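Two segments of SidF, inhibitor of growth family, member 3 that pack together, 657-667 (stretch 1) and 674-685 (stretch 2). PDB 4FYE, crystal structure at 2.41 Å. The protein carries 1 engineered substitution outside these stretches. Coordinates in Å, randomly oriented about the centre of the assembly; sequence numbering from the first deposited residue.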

# COMPACT_ATOMS: atom_id res chain seq x y z
N ALA A 657 4.26 0.54 5.33
CA ALA A 657 3.20 1.58 5.51
C ALA A 657 3.26 2.20 6.92
O ALA A 657 3.02 3.42 7.08
CB ALA A 657 1.80 1.02 5.20
N GLN A 658 3.64 1.39 7.92
CA GLN A 658 3.75 1.85 9.30
C GLN A 658 4.88 2.87 9.44
O GLN A 658 4.76 3.87 10.13
CB GLN A 658 4.07 0.65 10.24
CG GLN A 658 4.58 1.06 11.64
CD GLN A 658 4.87 -0.10 12.68
OE1 GLN A 658 5.38 0.17 13.80
NE2 GLN A 658 4.59 -1.34 12.33
N LYS A 659 6.03 2.59 8.82
CA LYS A 659 7.14 3.53 8.82
C LYS A 659 6.73 4.85 8.12
O LYS A 659 7.02 5.95 8.60
CB LYS A 659 8.31 2.85 8.10
CG LYS A 659 9.53 2.55 8.95
CD LYS A 659 9.34 1.56 10.04
CE LYS A 659 10.64 1.30 10.81
NZ LYS A 659 10.87 2.08 12.10
N ILE A 660 5.98 4.78 7.02
CA ILE A 660 5.71 6.03 6.28
C ILE A 660 4.64 6.81 7.00
O ILE A 660 4.75 8.04 7.12
CB ILE A 660 5.19 5.70 4.87
CG1 ILE A 660 6.31 5.09 4.04
CG2 ILE A 660 4.64 6.93 4.19
CD1 ILE A 660 5.80 4.15 2.98
N VAL A 661 3.59 6.13 7.49
CA VAL A 661 2.50 6.88 8.09
C VAL A 661 3.04 7.45 9.39
O VAL A 661 2.75 8.59 9.70
CB VAL A 661 1.24 6.04 8.42
CG1 VAL A 661 0.05 6.94 8.54
CG2 VAL A 661 0.90 5.11 7.32
N GLY A 662 3.84 6.69 10.14
CA GLY A 662 4.28 7.14 11.46
C GLY A 662 5.19 8.35 11.25
O GLY A 662 5.17 9.33 12.00
N ASN A 663 5.98 8.31 10.19
CA ASN A 663 6.87 9.40 9.95
C ASN A 663 6.12 10.61 9.49
O ASN A 663 6.49 11.73 9.84
CB ASN A 663 7.94 9.05 8.90
CG ASN A 663 8.75 10.26 8.53
OD1 ASN A 663 9.68 10.64 9.23
ND2 ASN A 663 8.32 10.94 7.48
N ALA A 664 5.07 10.39 8.69
CA ALA A 664 4.19 11.54 8.29
C ALA A 664 3.53 12.23 9.51
O ALA A 664 3.47 13.48 9.61
CB ALA A 664 3.11 11.04 7.33
N LEU A 665 3.02 11.41 10.45
CA LEU A 665 2.35 11.98 11.60
C LEU A 665 3.35 12.68 12.55
O LEU A 665 3.11 13.75 13.06
CB LEU A 665 1.56 10.93 12.31
CG LEU A 665 0.26 10.53 11.61
CD1 LEU A 665 -0.18 9.30 12.35
CD2 LEU A 665 -0.85 11.60 11.68
N TRP A 666 4.48 12.06 12.78
CA TRP A 666 5.43 12.65 13.64
C TRP A 666 5.85 14.02 13.09
O TRP A 666 5.94 15.00 13.82
CB TRP A 666 6.62 11.70 13.74
CG TRP A 666 7.69 12.29 14.58
CD1 TRP A 666 8.83 12.99 14.17
CD2 TRP A 666 7.72 12.30 16.02
NE1 TRP A 666 9.57 13.38 15.23
CE2 TRP A 666 8.93 13.05 16.39
CE3 TRP A 666 6.85 11.87 17.01
CZ2 TRP A 666 9.28 13.28 17.73
CZ3 TRP A 666 7.20 12.11 18.35
CH2 TRP A 666 8.39 12.79 18.70
N THR A 667 6.08 14.12 11.80
CA THR A 667 6.63 15.35 11.21
C THR A 667 5.58 16.42 11.13
O THR A 667 5.84 17.59 11.44
CB THR A 667 7.15 15.06 9.81
OG1 THR A 667 8.06 13.95 9.92
CG2 THR A 667 7.89 16.25 9.23
N LEU A 674 8.86 20.21 9.95
CA LEU A 674 10.10 19.84 9.26
C LEU A 674 10.71 18.48 9.64
O LEU A 674 10.77 18.08 10.82
CB LEU A 674 11.15 20.93 9.48
CG LEU A 674 10.87 22.34 8.92
CD1 LEU A 674 12.13 23.17 9.21
CD2 LEU A 674 10.53 22.38 7.44
N TYR A 675 11.21 17.78 8.64
CA TYR A 675 11.65 16.41 8.87
C TYR A 675 13.01 16.30 9.58
O TYR A 675 14.01 16.74 9.03
CB TYR A 675 11.65 15.66 7.54
CG TYR A 675 12.33 14.33 7.60
CD1 TYR A 675 11.64 13.20 8.10
CD2 TYR A 675 13.65 14.18 7.16
CE1 TYR A 675 12.26 11.99 8.15
CE2 TYR A 675 14.28 12.94 7.23
CZ TYR A 675 13.57 11.86 7.72
OH TYR A 675 14.15 10.63 7.80
N THR A 676 13.04 15.69 10.78
CA THR A 676 14.28 15.46 11.58
C THR A 676 14.90 14.05 11.45
O THR A 676 16.05 13.82 11.83
CB THR A 676 14.04 15.65 13.09
OG1 THR A 676 13.11 14.64 13.61
CG2 THR A 676 13.53 17.04 13.36
N GLY A 677 14.14 13.09 10.93
CA GLY A 677 14.60 11.70 10.97
C GLY A 677 14.41 10.98 12.31
O GLY A 677 14.62 9.76 12.41
N GLU A 678 13.99 11.69 13.34
CA GLU A 678 13.82 11.07 14.64
C GLU A 678 12.98 9.78 14.62
O GLU A 678 13.38 8.78 15.22
CB GLU A 678 13.20 12.04 15.63
CG GLU A 678 13.75 11.91 17.05
CD GLU A 678 13.72 13.24 17.79
OE1 GLU A 678 13.15 14.23 17.24
OE2 GLU A 678 14.27 13.28 18.93
N PHE A 679 11.84 9.81 13.93
CA PHE A 679 10.91 8.72 13.93
C PHE A 679 11.61 7.52 13.32
O PHE A 679 11.35 6.40 13.69
CB PHE A 679 9.61 9.01 13.16
CG PHE A 679 8.60 7.94 13.31
CD1 PHE A 679 8.56 6.88 12.45
CD2 PHE A 679 7.77 7.93 14.39
CE1 PHE A 679 7.67 5.85 12.60
CE2 PHE A 679 6.89 6.90 14.57
CZ PHE A 679 6.85 5.85 13.68
N LEU A 680 12.51 7.74 12.38
CA LEU A 680 13.18 6.58 11.81
C LEU A 680 14.42 6.12 12.60
O LEU A 680 14.58 4.94 12.79
CB LEU A 680 13.51 6.82 10.35
CG LEU A 680 12.38 6.95 9.33
CD1 LEU A 680 13.06 7.12 7.96
CD2 LEU A 680 11.52 5.66 9.38
N ASP A 681 15.22 7.06 13.09
CA ASP A 681 16.52 6.77 13.69
C ASP A 681 16.36 6.32 15.12
O ASP A 681 17.17 5.51 15.61
CB ASP A 681 17.43 8.02 13.63
CG ASP A 681 17.69 8.52 12.16
OD1 ASP A 681 17.48 7.72 11.20
OD2 ASP A 681 18.13 9.71 11.97
N HIS A 682 15.33 6.84 15.80
CA HIS A 682 15.11 6.50 17.21
C HIS A 682 15.11 4.99 17.42
O HIS A 682 14.44 4.24 16.71
CB HIS A 682 13.86 7.15 17.85
CG HIS A 682 13.76 6.89 19.35
ND1 HIS A 682 13.16 5.76 19.88
CD2 HIS A 682 14.32 7.58 20.44
CE1 HIS A 682 13.29 5.77 21.21
NE2 HIS A 682 14.00 6.87 21.56
N ARG A 683 15.91 4.55 18.39
CA ARG A 683 16.08 3.15 18.71
C ARG A 683 15.03 2.75 19.77
O ARG A 683 15.15 3.13 20.94
CB ARG A 683 17.55 2.88 19.23
CG ARG A 683 18.69 3.10 18.20
CD ARG A 683 18.52 2.29 16.88
NE ARG A 683 17.45 2.76 15.95
CZ ARG A 683 16.86 1.97 15.02
NH1 ARG A 683 17.18 0.66 14.89
NH2 ARG A 683 15.91 2.45 14.19
N ARG A 684 14.03 1.95 19.39
CA ARG A 684 12.98 1.58 20.37
C ARG A 684 13.56 0.71 21.45
O ARG A 684 14.44 -0.12 21.18
CB ARG A 684 11.76 0.92 19.71
CG ARG A 684 10.74 1.91 19.20
CD ARG A 684 10.54 1.89 17.67
NE ARG A 684 11.43 2.80 16.96
CZ ARG A 684 11.12 3.59 15.91
NH1 ARG A 684 9.91 3.70 15.41
NH2 ARG A 684 12.08 4.35 15.39
N THR A 685 13.11 0.90 22.69
CA THR A 685 13.67 0.16 23.83
C THR A 685 12.69 -0.73 24.55
O THR A 685 13.14 -1.53 25.33
CB THR A 685 14.30 1.09 24.88
OG1 THR A 685 13.31 2.02 25.31
CG2 THR A 685 15.47 1.88 24.30

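Stretch 1 is a continuous helix, and stretch 2 lies against one side of it as a loop, a short helix (678-681) and a second loop; 583 Å² is buried between them, with no hydrogen bond crossing the contact. Packing therefore does the work, centred on Phe679, whose side chain points toward stretch 1 and sits as a knob among Lys659, Gly662, Asn663 and Trp666. Phe679 is buried and has the largest area covered by the other stretch; its flat apolar ring can lie against the helix backbone.

Gln658 touches the knob through its backbone, its O 4.3 Å from Phe679 CE1. Lys659 leaves the helix sideways, but its long chain bends back over stretch 2: CG packs 3.7 Å from Leu680 CD2, so the aliphatic part shares an apolar surface with the leucine. Lys659 NZ lies over one face of the Arg684 guanidinium, 3.8 Å from NH1. These are like charges, and the closeness is no attraction; both NZ and NH1 find hydrogen bonds elsewhere in the structure, while Arg684 NH2 binds Phe679 O (2.8 Å) and His682 O (2.7 Å) within its own stretch.

Ile660 and Val661 point away. Gly662 is where the knob comes closest to the helix backbone: its CA stands 3.6 Å from Phe679 CZ and 4.0 Å from the ring centroid, over the face, in a CH-pi contact. An ideal CB on Gly662 would fall 2.4 Å from Phe679 CZ, a clash, so the absence of a side chain makes room for the ring. Asn663 continues the same floor, with its backbone N over the ring face, 3.7 Å from Phe679 CD1. The Asn663 side chain (chi1 t) carries OD1 to the edge of the Tyr675 ring, 3.1 Å from CE1.

Ala664 and Leu665 make no contact. Trp666 points toward stretch 2 and closes the pocket, its CB 4.0 Å from Phe679 CD2. Its indole reaches on to the start of the short helix, with NE1 3.9 Å from Glu678 CB and 4.1 Å from Thr676 OG1, which lies at the ring edge. Thr676 OG1 accepts from Glu678 N (3.1 Å), bracing the turn around Gly677, the N-cap residue.

Thr667 ends the contact on stretch 1. Its OG1 donates to Asn663 O (2.7 Å), satisfying the hydroxyl within the helix, while CG2 packs on the extended backbone of stretch 2, 3.6 Å from Leu674 C and 3.7 Å from Tyr675 N. A small, branched side chain suits this close approach, where the CA atoms of Thr667 and Tyr675 are 5.6 Å apart.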